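Local coordinates for protein ABC-type phosphate transport system, periplasmic component (Lactobacillus brevis, PDB 4ECF) that binds phosphate and probably serves as the solute-binding component of an ABC transporter that imports phosphate across the cytoplasmic membrane, at residues 75-81 with 205-211; 13-17 with 237-242; 41-45 with 56-62; 4-10 with 32-38. All coordinates share one frame; numbering follows the deposited sequence.

Contact 1. Residues 75-81 with 205-211; sequences DHRVAVV and WSYEHLY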
loop_
_atom_site.group_PDB
_atom_site.type_symbol
_atom_site.label_atom_id
_atom_site.label_comp_id
_atom_site.label_asym_id
_atom_site.label_seq_id
_atom_site.Cartn_x
_atom_site.Cartn_y
_atom_site.Cartn_z
ATOM N N ASP A 75 -17.408 3.627 -2.458
ATOM C CA ASP A 75 -16.155 3.064 -2.925
ATOM C C ASP A 75 -15.881 3.395 -4.388
ATOM O O ASP A 75 -16.810 3.461 -5.214
ATOM C CB ASP A 75 -16.195 1.528 -2.707
ATOM C CG ASP A 75 -14.829 0.877 -2.827
ATOM O OD1 ASP A 75 -13.826 1.615 -2.787
ATOM O OD2 ASP A 75 -14.771 -0.370 -2.952
ATOM N N HIS A 76 -14.614 3.592 -4.707
ATOM C CA HIS A 76 -14.151 3.685 -6.101
ATOM C C HIS A 76 -12.803 3.048 -6.154
ATOM O O HIS A 76 -11.854 3.543 -5.544
ATOM C CB HIS A 76 -14.033 5.123 -6.598
ATOM C CG HIS A 76 -15.265 5.974 -6.360
ATOM N ND1 HIS A 76 -15.518 6.594 -5.176
ATOM C CD2 HIS A 76 -16.315 6.267 -7.201
ATOM C CE1 HIS A 76 -16.679 7.273 -5.272
ATOM N NE2 HIS A 76 -17.174 7.078 -6.519
ATOM N N ARG A 77 -12.716 1.876 -6.743
ATOM C CA ARG A 77 -11.417 1.203 -6.868
ATOM C C ARG A 77 -10.680 1.681 -8.105
ATOM O O ARG A 77 -11.305 1.852 -9.167
ATOM C CB ARG A 77 -11.563 -0.317 -6.817
ATOM C CG ARG A 77 -11.711 -0.852 -5.408
ATOM C CD ARG A 77 -11.792 -2.364 -5.366
ATOM N NE ARG A 77 -13.122 -2.870 -5.729
ATOM C CZ ARG A 77 -13.403 -4.161 -5.786
ATOM N NH1 ARG A 77 -12.446 -5.058 -5.576
ATOM N NH2 ARG A 77 -14.627 -4.559 -6.069
ATOM N N VAL A 78 -9.365 1.907 -7.989
ATOM C CA VAL A 78 -8.592 2.559 -9.041
ATOM C C VAL A 78 -7.334 1.817 -9.441
ATOM O O VAL A 78 -6.732 2.123 -10.453
ATOM C CB VAL A 78 -8.264 4.012 -8.626
ATOM C CG1 VAL A 78 -9.542 4.802 -8.334
ATOM C CG2 VAL A 78 -7.282 4.103 -7.447
ATOM N N ALA A 79 -6.937 0.825 -8.649
ATOM C CA ALA A 79 -5.639 0.179 -8.872
ATOM C C ALA A 79 -5.521 -0.988 -7.900
ATOM O O ALA A 79 -6.330 -1.122 -6.970
ATOM C CB ALA A 79 -4.505 1.172 -8.631
ATOM N N VAL A 80 -4.543 -1.846 -8.173
ATOM C CA VAL A 80 -4.040 -2.833 -7.202
ATOM C C VAL A 80 -2.599 -2.414 -6.906
ATOM O O VAL A 80 -1.845 -1.970 -7.800
ATOM C CB VAL A 80 -4.119 -4.270 -7.750
ATOM C CG1 VAL A 80 -3.237 -5.222 -6.929
ATOM C CG2 VAL A 80 -5.592 -4.694 -7.845
ATOM N N VAL A 81 -2.203 -2.501 -5.649
ATOM C CA VAL A 81 -0.813 -2.249 -5.207
ATOM C C VAL A 81 -0.227 -3.520 -4.582
ATOM O O VAL A 81 -0.871 -4.166 -3.743
ATOM C CB VAL A 81 -0.754 -1.046 -4.243
ATOM C CG1 VAL A 81 -1.428 -1.382 -2.896
ATOM C CG2 VAL A 81 0.669 -0.531 -4.102
ATOM N N TRP A 205 -0.921 -8.026 -1.636
ATOM C CA TRP A 205 -1.383 -6.968 -2.515
ATOM C C TRP A 205 -2.738 -6.574 -2.008
ATOM O O TRP A 205 -3.417 -7.351 -1.286
ATOM C CB TRP A 205 -1.428 -7.371 -3.989
ATOM C CG TRP A 205 -2.281 -8.567 -4.305
ATOM C CD1 TRP A 205 -1.869 -9.872 -4.501
ATOM C CD2 TRP A 205 -3.695 -8.549 -4.598
ATOM N NE1 TRP A 205 -2.930 -10.671 -4.831
ATOM C CE2 TRP A 205 -4.071 -9.933 -4.900
ATOM C CE3 TRP A 205 -4.687 -7.560 -4.578
ATOM C CZ2 TRP A 205 -5.370 -10.282 -5.224
ATOM C CZ3 TRP A 205 -5.998 -7.940 -4.920
ATOM C CH2 TRP A 205 -6.319 -9.278 -5.224
ATOM N N SER A 206 -3.170 -5.379 -2.363
ATOM C CA SER A 206 -4.551 -4.975 -2.067
ATOM C C SER A 206 -5.113 -4.088 -3.170
ATOM O O SER A 206 -4.365 -3.569 -3.990
ATOM C CB SER A 206 -4.672 -4.254 -0.723
ATOM O OG SER A 206 -4.145 -2.937 -0.791
ATOM N N TYR A 207 -6.424 -3.870 -3.118
ATOM C CA TYR A 207 -7.070 -2.906 -3.986
ATOM C C TYR A 207 -6.852 -1.516 -3.378
ATOM O O TYR A 207 -6.764 -1.366 -2.162
ATOM C CB TYR A 207 -8.581 -3.180 -4.138
ATOM C CG TYR A 207 -8.888 -4.526 -4.776
ATOM C CD1 TYR A 207 -8.760 -4.730 -6.151
ATOM C CD2 TYR A 207 -9.306 -5.594 -3.987
ATOM C CE1 TYR A 207 -9.039 -5.985 -6.724
ATOM C CE2 TYR A 207 -9.575 -6.844 -4.553
ATOM C CZ TYR A 207 -9.465 -7.008 -5.942
ATOM O OH TYR A 207 -9.737 -8.261 -6.524
ATOM N N GLU A 208 -6.693 -0.544 -4.260
ATOM C CA GLU A 208 -6.589 0.887 -3.906
ATOM C C GLU A 208 -7.916 1.566 -4.124
ATOM O O GLU A 208 -8.535 1.434 -5.209
ATOM C CB GLU A 208 -5.532 1.569 -4.757
ATOM C CG GLU A 208 -4.118 1.036 -4.544
ATOM C CD GLU A 208 -3.502 1.433 -3.222
ATOM O OE1 GLU A 208 -4.127 1.171 -2.156
ATOM O OE2 GLU A 208 -2.391 1.994 -3.284
ATOM N N HIS A 209 -8.354 2.332 -3.110
ATOM C CA HIS A 209 -9.705 2.908 -3.058
ATOM C C HIS A 209 -9.666 4.416 -2.908
ATOM O O HIS A 209 -8.858 4.943 -2.099
ATOM C CB HIS A 209 -10.448 2.385 -1.846
ATOM C CG HIS A 209 -10.555 0.898 -1.756
ATOM N ND1 HIS A 209 -11.711 0.233 -1.972
ATOM C CD2 HIS A 209 -9.641 -0.021 -1.299
ATOM C CE1 HIS A 209 -11.522 -1.096 -1.704
ATOM N NE2 HIS A 209 -10.235 -1.248 -1.312
ATOM N N LEU A 210 -10.534 5.107 -3.642
ATOM C CA LEU A 210 -10.777 6.558 -3.442
ATOM C C LEU A 210 -12.200 6.670 -2.901
ATOM O O LEU A 210 -13.142 6.590 -3.666
ATOM C CB LEU A 210 -10.614 7.345 -4.733
ATOM C CG LEU A 210 -9.232 7.287 -5.413
ATOM C CD1 LEU A 210 -9.206 8.152 -6.656
ATOM C CD2 LEU A 210 -8.128 7.699 -4.459
ATOM N N TYR A 211 -12.378 6.659 -1.598
ATOM C CA TYR A 211 -13.678 6.784 -0.991
ATOM C C TYR A 211 -14.176 8.204 -0.947
ATOM O O TYR A 211 -13.403 9.135 -0.636
ATOM C CB TYR A 211 -13.607 6.250 0.459
ATOM C CG TYR A 211 -13.809 4.742 0.556
ATOM C CD1 TYR A 211 -15.092 4.178 0.449
ATOM C CD2 TYR A 211 -12.722 3.876 0.675
ATOM C CE1 TYR A 211 -15.271 2.801 0.544
ATOM C CE2 TYR A 211 -12.900 2.482 0.770
ATOM C CZ TYR A 211 -14.149 1.945 0.675
ATOM O OH TYR A 211 -14.334 0.562 0.775
#
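Their torsions turn D75 and H209 to each other: the D75 carboxylate lies opposite the backbone N (chi1 -165°), and the H209 ring leans beside its own N (chi1 -56°). H209 ND1 then donates to D75 OD1 at 2.7 Å, almost straight and in the ring plane, on the syn side but tilted out of the carboxylate plane. The same OD1 sits over one face of the Y211 ring, 3.5 Å from Y211 CZ; Y211 OH is hydrogen-bonded to A62 N. An alanine in place of D75 would probably leave H209 ND1 without its acceptor and the ring freer to turn. H76 ND1 bonds L210 O at 2.8 Å, in addition to the antiparallel backbone pairing. R77 bends at chi3 and brings NH1 over the centre of the Y207 ring. Its CZ lies 4.5 Å from the ring centroid, a cation-pi contact with the guanidinium nearly perpendicular to the ring. W205 CZ3 lies toward the rim of the opposite face. V80 CG2 packs on Y207 CD1 at 3.6 Å. This is central sheet pairing of the periplasmic binding protein fold. The carboxylate would favour a proton on H209 ND1 and may stabilise a positive charge on the ring.

Contact 2. Residues 13-17 with 237-242; sequences ALQPL and VRQLGY. With PO4 (phosphate ion), chain B.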
loop_
_atom_site.group_PDB
_atom_site.type_symbol
_atom_site.label_atom_id
_atom_site.label_comp_id
_atom_site.label_asym_id
_atom_site.label_seq_id
_atom_site.Cartn_x
_atom_site.Cartn_y
_atom_site.Cartn_z
ATOM N N ALA A 13 0.643 4.413 0.593
ATOM C CA ALA A 13 0.868 3.535 -0.550
ATOM C C ALA A 13 0.264 4.092 -1.854
ATOM O O ALA A 13 0.828 3.930 -2.943
ATOM C CB ALA A 13 0.311 2.145 -0.294
ATOM N N LEU A 14 -0.873 4.789 -1.724
ATOM C CA LEU A 14 -1.647 5.274 -2.850
ATOM C C LEU A 14 -1.261 6.741 -3.184
ATOM O O LEU A 14 -1.464 7.230 -4.296
ATOM C CB LEU A 14 -3.121 5.190 -2.485
ATOM C CG LEU A 14 -4.177 5.484 -3.547
ATOM C CD1 LEU A 14 -3.866 4.922 -4.943
ATOM C CD2 LEU A 14 -5.552 5.060 -3.015
ATOM N N GLN A 15 -0.622 7.391 -2.228
ATOM C CA GLN A 15 -0.296 8.789 -2.327
ATOM C C GLN A 15 0.443 9.126 -3.634
ATOM O O GLN A 15 0.136 10.139 -4.290
ATOM C CB GLN A 15 0.502 9.225 -1.113
ATOM C CG GLN A 15 0.686 10.735 -1.027
ATOM C CD GLN A 15 1.362 11.168 0.258
ATOM O OE1 GLN A 15 1.492 10.391 1.207
ATOM N NE2 GLN A 15 1.766 12.443 0.303
ATOM N N PRO A 16 1.435 8.316 -4.033
ATOM C CA PRO A 16 2.171 8.715 -5.257
ATOM C C PRO A 16 1.279 8.758 -6.493
ATOM O O PRO A 16 1.449 9.640 -7.357
ATOM C CB PRO A 16 3.258 7.619 -5.383
ATOM C CG PRO A 16 3.411 7.067 -3.988
ATOM C CD PRO A 16 2.056 7.148 -3.369
ATOM N N LEU A 17 0.370 7.807 -6.612
ATOM C CA LEU A 17 -0.548 7.805 -7.769
ATOM C C LEU A 17 -1.531 9.013 -7.715
ATOM O O LEU A 17 -1.804 9.679 -8.748
ATOM C CB LEU A 17 -1.351 6.504 -7.837
ATOM C CG LEU A 17 -2.425 6.409 -8.910
ATOM C CD1 LEU A 17 -1.824 6.664 -10.302
ATOM C CD2 LEU A 17 -3.128 5.039 -8.837
ATOM N N VAL A 237 -0.963 4.743 -14.181
ATOM C CA VAL A 237 -1.136 3.717 -13.146
ATOM C C VAL A 237 -0.008 2.687 -13.195
ATOM O O VAL A 237 0.680 2.431 -12.213
ATOM C CB VAL A 237 -2.578 3.100 -13.237
ATOM C CG1 VAL A 237 -2.698 1.821 -12.419
ATOM C CG2 VAL A 237 -3.587 4.155 -12.841
ATOM N N ARG A 238 0.224 2.157 -14.397
ATOM C CA ARG A 238 1.282 1.192 -14.647
ATOM C C ARG A 238 2.705 1.766 -14.491
ATOM O O ARG A 238 3.579 1.131 -13.937
ATOM C CB ARG A 238 1.073 0.572 -16.048
ATOM C CG ARG A 238 -0.398 0.259 -16.345
ATOM C CD ARG A 238 -0.593 -0.736 -17.480
ATOM N NE ARG A 238 -2.019 -0.976 -17.784
ATOM C CZ ARG A 238 -2.461 -1.945 -18.595
ATOM N NH1 ARG A 238 -1.596 -2.782 -19.174
ATOM N NH2 ARG A 238 -3.769 -2.098 -18.825
ATOM N N GLN A 239 2.931 2.995 -14.966
ATOM C CA GLN A 239 4.253 3.625 -14.815
ATOM C C GLN A 239 4.719 3.768 -13.384
ATOM O O GLN A 239 5.905 3.695 -13.104
ATOM C CB GLN A 239 4.259 5.037 -15.374
ATOM C CG GLN A 239 4.097 5.190 -16.854
ATOM C CD GLN A 239 3.740 6.635 -17.174
ATOM O OE1 GLN A 239 4.275 7.588 -16.565
ATOM N NE2 GLN A 239 2.808 6.804 -18.081
ATOM N N LEU A 240 3.796 4.019 -12.458
ATOM C CA LEU A 240 4.174 4.245 -11.080
ATOM C C LEU A 240 4.249 2.964 -10.239
ATOM O O LEU A 240 4.420 3.028 -9.030
ATOM C CB LEU A 240 3.207 5.277 -10.446
ATOM C CG LEU A 240 3.366 6.706 -10.973
ATOM C CD1 LEU A 240 2.200 7.583 -10.550
ATOM C CD2 LEU A 240 4.682 7.298 -10.479
ATOM N N GLY A 241 4.077 1.803 -10.864
ATOM C CA GLY A 241 4.273 0.552 -10.175
ATOM C C GLY A 241 3.028 -0.192 -9.757
ATOM O O GLY A 241 3.134 -1.306 -9.270
ATOM N N TYR A 242 1.851 0.392 -9.996
ATOM C CA TYR A 242 0.603 -0.235 -9.647
ATOM C C TYR A 242 0.114 -1.092 -10.802
ATOM O O TYR A 242 0.629 -0.993 -11.934
ATOM C CB TYR A 242 -0.468 0.847 -9.389
ATOM C CG TYR A 242 -0.124 1.849 -8.325
ATOM C CD1 TYR A 242 0.617 2.990 -8.626
ATOM C CD2 TYR A 242 -0.557 1.681 -7.022
ATOM C CE1 TYR A 242 0.934 3.923 -7.666
ATOM C CE2 TYR A 242 -0.258 2.613 -6.060
ATOM C CZ TYR A 242 0.468 3.747 -6.371
ATOM O OH TYR A 242 0.778 4.696 -5.444
HETATM P P PO4 B . -0.731 3.068 4.255
HETATM O O1 PO4 B . 0.147 1.924 4.749
HETATM O O2 PO4 B . -2.126 3.004 4.763
HETATM O O3 PO4 B . -0.107 4.412 4.508
HETATM O O4 PO4 B . -0.809 2.985 2.653
#
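Y242 points its ring at the first turn of helix 15-28, and L17 lies across one ring face. L17 CD2 stands over the ring centre, 4.3 Å from the centroid and 9° off the normal, a CH-pi contact. L17 CB also touches Y242 CE1 at 3.5 Å. The L17 CG stands opposite the backbone N (chi1 175°), which carries both methyls toward 237-242; CD1 reaches V237 CG2 at 4.0 Å and L240 CD1 at 4.1 Å. Y242 OH donates to A13 O at 2.6 Å, in the carbonyl plane and on a lone pair. Y242 OH also accepts a weak bond from L17 N at 3.3 Å. The P16 and Y242 side chains cross at about a right angle, with P16 CD 3.5 Å from Y242 OH. A phenylalanine here would probably leave A13 O without this donor and the loop before the helix less firmly held. A13 N donates to phosphate O4 at 2.9 Å. G241 closes helix 230-239 in a Schellman motif. The Y242 side chain also packs on A79 and V81 of strand 73-87 and on E208 of strand 205-213, so the contact joins two helix ends to the central sheet.

Contact 3. Residues 41-45 with 56-62; sequences TGTGL and GNSDLFA. With PO4 (phosphate ion), chain B.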
loop_
_atom_site.group_PDB
_atom_site.type_symbol
_atom_site.label_atom_id
_atom_site.label_comp_id
_atom_site.label_asym_id
_atom_site.label_seq_id
_atom_site.Cartn_x
_atom_site.Cartn_y
_atom_site.Cartn_z
ATOM N N THR A 41 -3.978 4.890 5.688
ATOM C CA THR A 41 -5.321 4.420 5.384
ATOM C C THR A 41 -6.309 4.772 6.480
ATOM O O THR A 41 -7.402 5.254 6.216
ATOM C CB THR A 41 -5.323 2.903 5.108
ATOM O OG1 THR A 41 -4.729 2.694 3.815
ATOM C CG2 THR A 41 -6.741 2.333 5.130
ATOM N N GLY A 42 -5.916 4.541 7.732
ATOM C CA GLY A 42 -6.822 4.779 8.866
ATOM C C GLY A 42 -7.305 6.211 8.998
ATOM O O GLY A 42 -8.514 6.481 9.248
ATOM N N THR A 43 -6.381 7.145 8.766
ATOM C CA THR A 43 -6.685 8.565 8.733
ATOM C C THR A 43 -7.576 8.902 7.507
ATOM O O THR A 43 -8.540 9.668 7.619
ATOM C CB THR A 43 -5.379 9.377 8.699
ATOM O OG1 THR A 43 -4.680 9.215 9.945
ATOM C CG2 THR A 43 -5.643 10.826 8.503
ATOM N N GLY A 44 -7.294 8.311 6.355
ATOM C CA GLY A 44 -8.114 8.501 5.189
ATOM C C GLY A 44 -9.566 8.140 5.446
ATOM O O GLY A 44 -10.469 8.913 5.152
ATOM N N LEU A 45 -9.785 6.943 5.982
ATOM C CA LEU A 45 -11.117 6.474 6.281
ATOM C C LEU A 45 -11.794 7.303 7.370
ATOM O O LEU A 45 -12.966 7.672 7.245
ATOM C CB LEU A 45 -11.111 4.981 6.617
ATOM C CG LEU A 45 -10.707 4.044 5.475
ATOM C CD1 LEU A 45 -10.547 2.626 5.993
ATOM C CD2 LEU A 45 -11.701 4.126 4.311
ATOM N N GLY A 56 -11.093 10.058 0.696
ATOM C CA GLY A 56 -10.288 9.258 1.602
ATOM C C GLY A 56 -9.568 8.196 0.814
ATOM O O GLY A 56 -10.188 7.353 0.145
ATOM N N ASN A 57 -8.253 8.253 0.819
ATOM C CA ASN A 57 -7.404 7.309 0.094
ATOM C C ASN A 57 -7.145 6.113 0.989
ATOM O O ASN A 57 -6.610 6.294 2.096
ATOM C CB ASN A 57 -6.075 7.999 -0.232
ATOM C CG ASN A 57 -6.200 9.198 -1.176
ATOM O OD1 ASN A 57 -7.218 9.399 -1.872
ATOM N ND2 ASN A 57 -5.160 10.009 -1.195
ATOM N N SER A 58 -7.470 4.912 0.518
ATOM C CA SER A 58 -7.418 3.728 1.364
ATOM C C SER A 58 -6.905 2.496 0.598
ATOM O O SER A 58 -7.319 2.249 -0.543
ATOM C CB SER A 58 -8.798 3.429 1.899
ATOM O OG SER A 58 -8.867 2.243 2.695
ATOM N N ASP A 59 -6.082 1.699 1.265
ATOM C CA ASP A 59 -5.697 0.359 0.775
ATOM C C ASP A 59 -6.642 -0.734 1.193
ATOM O O ASP A 59 -6.450 -1.898 0.806
ATOM C CB ASP A 59 -4.283 -0.055 1.290
ATOM C CG ASP A 59 -3.286 1.049 1.215
ATOM O OD1 ASP A 59 -3.211 1.740 0.195
ATOM O OD2 ASP A 59 -2.497 1.181 2.187
ATOM N N LEU A 60 -7.637 -0.399 2.000
ATOM C CA LEU A 60 -8.561 -1.370 2.574
ATOM C C LEU A 60 -10.016 -1.037 2.203
ATOM O O LEU A 60 -10.382 0.137 1.973
ATOM C CB LEU A 60 -8.441 -1.414 4.105
ATOM C CG LEU A 60 -7.046 -1.681 4.661
ATOM C CD1 LEU A 60 -7.066 -1.620 6.201
ATOM C CD2 LEU A 60 -6.460 -3.022 4.139
ATOM N N PHE A 61 -10.875 -2.039 2.203
ATOM C CA PHE A 61 -12.324 -1.768 2.204
ATOM C C PHE A 61 -12.705 -1.051 3.503
ATOM O O PHE A 61 -12.134 -1.369 4.576
ATOM C CB PHE A 61 -13.120 -3.061 2.005
ATOM C CG PHE A 61 -13.042 -3.597 0.602
ATOM C CD1 PHE A 61 -11.962 -4.367 0.189
ATOM C CD2 PHE A 61 -14.039 -3.340 -0.306
ATOM C CE1 PHE A 61 -11.890 -4.872 -1.097
ATOM C CE2 PHE A 61 -13.971 -3.835 -1.606
ATOM C CZ PHE A 61 -12.897 -4.619 -1.987
ATOM N N ALA A 62 -13.671 -0.122 3.425
ATOM C CA ALA A 62 -14.005 0.718 4.569
ATOM C C ALA A 62 -14.412 -0.101 5.791
ATOM O O ALA A 62 -13.979 0.200 6.941
ATOM C CB ALA A 62 -15.083 1.720 4.216
HETATM P P PO4 B . -0.731 3.068 4.255
HETATM O O1 PO4 B . 0.147 1.924 4.749
HETATM O O2 PO4 B . -2.126 3.004 4.763
HETATM O O3 PO4 B . -0.107 4.412 4.508
HETATM O O4 PO4 B . -0.809 2.985 2.653
#
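T41 carries this contact, between the start of helix 41-50 and the turn after strand 55-58. Its CB lies 3.2 Å from phosphate O2. OG1, beside the backbone N (chi1 -73°), faces the anion and gives a hydrogen bond to phosphate O2 at 2.8 Å. The T41 backbone N donates to the same oxygen, so O2 is gripped twice by one residue. OG1 also accepts a nearly straight bond from D59 N at 3.1 Å. The hydroxyl therefore links the anion to the turn, and D59 N fixes its rotation. The other branch, CG2, turns to the protein side. It lies 3.2 Å from S58 OG and also packs on L60 CG. S58 OG in turn donates to L60 O at 2.7 Å, in the carbonyl plane. D59 OD2 stands 2.5 Å from phosphate O4, so close that an acid group probably holds a proton and donates it. D59 OD1 is hydrogen-bonded to S11 OG. G44 faces G56. A CB on either would collide with backbone across the contact; with glycines at both places the helix and strand lie close. L45 CD2 packs on A62 CB. T12, A13, R127, S131, G132 and T133 complete the phosphate site. A helix N terminus pointing its amide at a bound anion is typical of the ligand cleft of periplasmic binding proteins.

Contact 4. Residues 4-10 with 32-38; sequences ESITAVG and TFINVQG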
loop_
_atom_site.group_PDB
_atom_site.type_symbol
_atom_site.label_atom_id
_atom_site.label_comp_id
_atom_site.label_asym_id
_atom_site.label_seq_id
_atom_site.Cartn_x
_atom_site.Cartn_y
_atom_site.Cartn_z
ATOM N N GLU A 4 -11.578 25.849 -8.423
ATOM C CA GLU A 4 -12.210 24.746 -7.717
ATOM C C GLU A 4 -11.102 23.952 -7.106
ATOM O O GLU A 4 -10.178 23.539 -7.794
ATOM C CB GLU A 4 -12.941 23.792 -8.666
ATOM C CG GLU A 4 -14.284 24.198 -9.210
ATOM C CD GLU A 4 -14.798 23.117 -10.158
ATOM O OE1 GLU A 4 -14.107 22.815 -11.142
ATOM O OE2 GLU A 4 -15.879 22.557 -9.921
ATOM N N SER A 5 -11.235 23.678 -5.808
ATOM C CA SER A 5 -10.258 22.934 -5.050
ATOM C C SER A 5 -10.908 21.740 -4.365
ATOM O O SER A 5 -12.050 21.796 -3.916
ATOM C CB SER A 5 -9.616 23.794 -3.967
ATOM O OG SER A 5 -8.986 24.926 -4.535
ATOM N N ILE A 6 -10.158 20.657 -4.279
ATOM C CA ILE A 6 -10.534 19.482 -3.461
ATOM C C ILE A 6 -9.278 18.971 -2.727
ATOM O O ILE A 6 -8.152 19.266 -3.120
ATOM C CB ILE A 6 -11.160 18.321 -4.271
ATOM C CG1 ILE A 6 -10.099 17.699 -5.234
ATOM C CG2 ILE A 6 -12.476 18.750 -4.954
ATOM C CD1 ILE A 6 -10.577 16.425 -5.979
ATOM N N THR A 7 -9.502 18.162 -1.684
ATOM C CA THR A 7 -8.458 17.561 -0.878
ATOM C C THR A 7 -8.708 16.060 -0.675
ATOM O O THR A 7 -9.825 15.626 -0.331
ATOM C CB THR A 7 -8.327 18.274 0.448
ATOM O OG1 THR A 7 -8.010 19.671 0.236
ATOM C CG2 THR A 7 -7.247 17.672 1.337
ATOM N N ALA A 8 -7.667 15.273 -0.969
ATOM C CA ALA A 8 -7.633 13.817 -0.781
ATOM C C ALA A 8 -6.538 13.499 0.222
ATOM O O ALA A 8 -5.419 14.023 0.100
ATOM C CB ALA A 8 -7.328 13.140 -2.103
ATOM N N VAL A 9 -6.846 12.704 1.236
ATOM C CA VAL A 9 -5.848 12.356 2.241
ATOM C C VAL A 9 -5.900 10.845 2.562
ATOM O O VAL A 9 -6.914 10.195 2.321
ATOM C CB VAL A 9 -6.009 13.117 3.557
ATOM C CG1 VAL A 9 -6.207 14.623 3.319
ATOM C CG2 VAL A 9 -7.109 12.535 4.409
ATOM N N GLY A 10 -4.796 10.316 3.083
ATOM C CA GLY A 10 -4.781 8.947 3.640
ATOM C C GLY A 10 -3.618 8.100 3.179
ATOM O O GLY A 10 -2.470 8.444 3.414
ATOM N N THR A 32 -8.245 24.504 -11.640
ATOM C CA THR A 32 -8.468 23.417 -10.708
ATOM C C THR A 32 -7.259 23.200 -9.789
ATOM O O THR A 32 -6.141 23.384 -10.176
ATOM C CB THR A 32 -8.875 22.102 -11.395
ATOM O OG1 THR A 32 -7.799 21.594 -12.193
ATOM C CG2 THR A 32 -10.169 22.267 -12.189
ATOM N N PHE A 33 -7.533 22.721 -8.577
ATOM C CA PHE A 33 -6.527 22.514 -7.547
ATOM C C PHE A 33 -6.851 21.240 -6.801
ATOM O O PHE A 33 -7.982 21.057 -6.364
ATOM C CB PHE A 33 -6.537 23.678 -6.546
ATOM C CG PHE A 33 -6.260 25.003 -7.181
ATOM C CD1 PHE A 33 -7.303 25.727 -7.755
ATOM C CD2 PHE A 33 -4.961 25.491 -7.273
ATOM C CE1 PHE A 33 -7.061 26.950 -8.392
ATOM C CE2 PHE A 33 -4.714 26.718 -7.901
ATOM C CZ PHE A 33 -5.764 27.435 -8.457
ATOM N N ILE A 34 -5.872 20.343 -6.682
ATOM C CA ILE A 34 -6.068 19.087 -5.987
ATOM C C ILE A 34 -4.946 18.951 -4.977
ATOM O O ILE A 34 -3.777 18.782 -5.342
ATOM C CB ILE A 34 -6.091 17.878 -6.966
ATOM C CG1 ILE A 34 -7.231 18.092 -8.000
ATOM C CG2 ILE A 34 -6.224 16.554 -6.202
ATOM C CD1 ILE A 34 -7.217 17.048 -9.096
ATOM N N ASN A 35 -5.332 18.943 -3.702
ATOM C CA ASN A 35 -4.397 18.891 -2.592
ATOM C C ASN A 35 -4.373 17.474 -2.090
ATOM O O ASN A 35 -5.410 16.902 -1.857
ATOM C CB ASN A 35 -4.889 19.806 -1.501
ATOM C CG ASN A 35 -4.974 21.227 -1.958
ATOM O OD1 ASN A 35 -3.957 21.863 -2.177
ATOM N ND2 ASN A 35 -6.197 21.714 -2.173
ATOM N N VAL A 36 -3.182 16.898 -1.937
ATOM C CA VAL A 36 -3.054 15.489 -1.548
ATOM C C VAL A 36 -2.190 15.430 -0.293
ATOM O O VAL A 36 -1.138 16.097 -0.203
ATOM C CB VAL A 36 -2.395 14.657 -2.672
ATOM C CG1 VAL A 36 -2.443 13.189 -2.323
ATOM C CG2 VAL A 36 -3.109 14.880 -4.005
ATOM N N GLN A 37 -2.662 14.685 0.689
ATOM C CA GLN A 37 -1.873 14.424 1.895
ATOM C C GLN A 37 -1.772 12.929 2.143
ATOM O O GLN A 37 -2.564 12.133 1.644
ATOM C CB GLN A 37 -2.543 15.024 3.135
ATOM C CG GLN A 37 -2.776 16.530 3.085
ATOM C CD GLN A 37 -3.564 17.059 4.289
ATOM O OE1 GLN A 37 -3.726 16.378 5.331
ATOM N NE2 GLN A 37 -4.028 18.292 4.172
ATOM N N GLY A 38 -0.801 12.576 2.990
ATOM C CA GLY A 38 -0.676 11.217 3.520
ATOM C C GLY A 38 -1.485 11.044 4.791
ATOM O O GLY A 38 -2.638 11.532 4.885
HETATM O O HOH W 1 -6.656 24.564 -2.829
#
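N35 and I6 hold the middle of this pairing: N35 N donates to I6 O at 2.9 Å, nearly straight and in the carbonyl plane. A8 N returns to N35 O at 2.9 Å, and Q37 N to A8 O at the same length. N35 ND2 adds a weak bond to I6 O at 3.3 Å. Its side chain leans beside its own backbone N (chi1 -61°), which brings the amide back over the neighbouring strand. A water bridges N35 ND2 and S5 OG. The two strands run parallel, 10° apart, and belong to the beta-alpha-beta unit of strand 4-10, helix 15-28 and strand 32-39. On one face I6 and I34 meet helix 218-228, I34 and V36 meet helix 15-28, and A8 touches strand 55-58. I6 CG1 meets I34 CG1 at 4.0 Å, side by side and pointing the same way. On the other face S5 OG lies 3.4 Å from F33 CB. V9 CG1 runs alongside Q37, 3.6 Å from its OE1.

Overall arrangement
From the N terminus, strand 4-10 leads through 13-17 into helix 15-28 and back to 32-38, where contact 4 closes the first loop. Helix 41-50 follows, and contact 3 closes a short second loop at 56-62. Strand 73-87 then waits until 205-211 returns to pair with it in contact 1, a long loop. Contact 2 closes last, joining 13-17 to 237-242. Its loop encloses contacts 1 and 3 and crosses contact 4. Contacts 1, 3 and 4 reach one mixed sheet: strand 55-58 lies between strands 4-10 and 205-213. Contact 2 packs helix ends against that sheet. Contacts 2 and 3 both touch the phosphate.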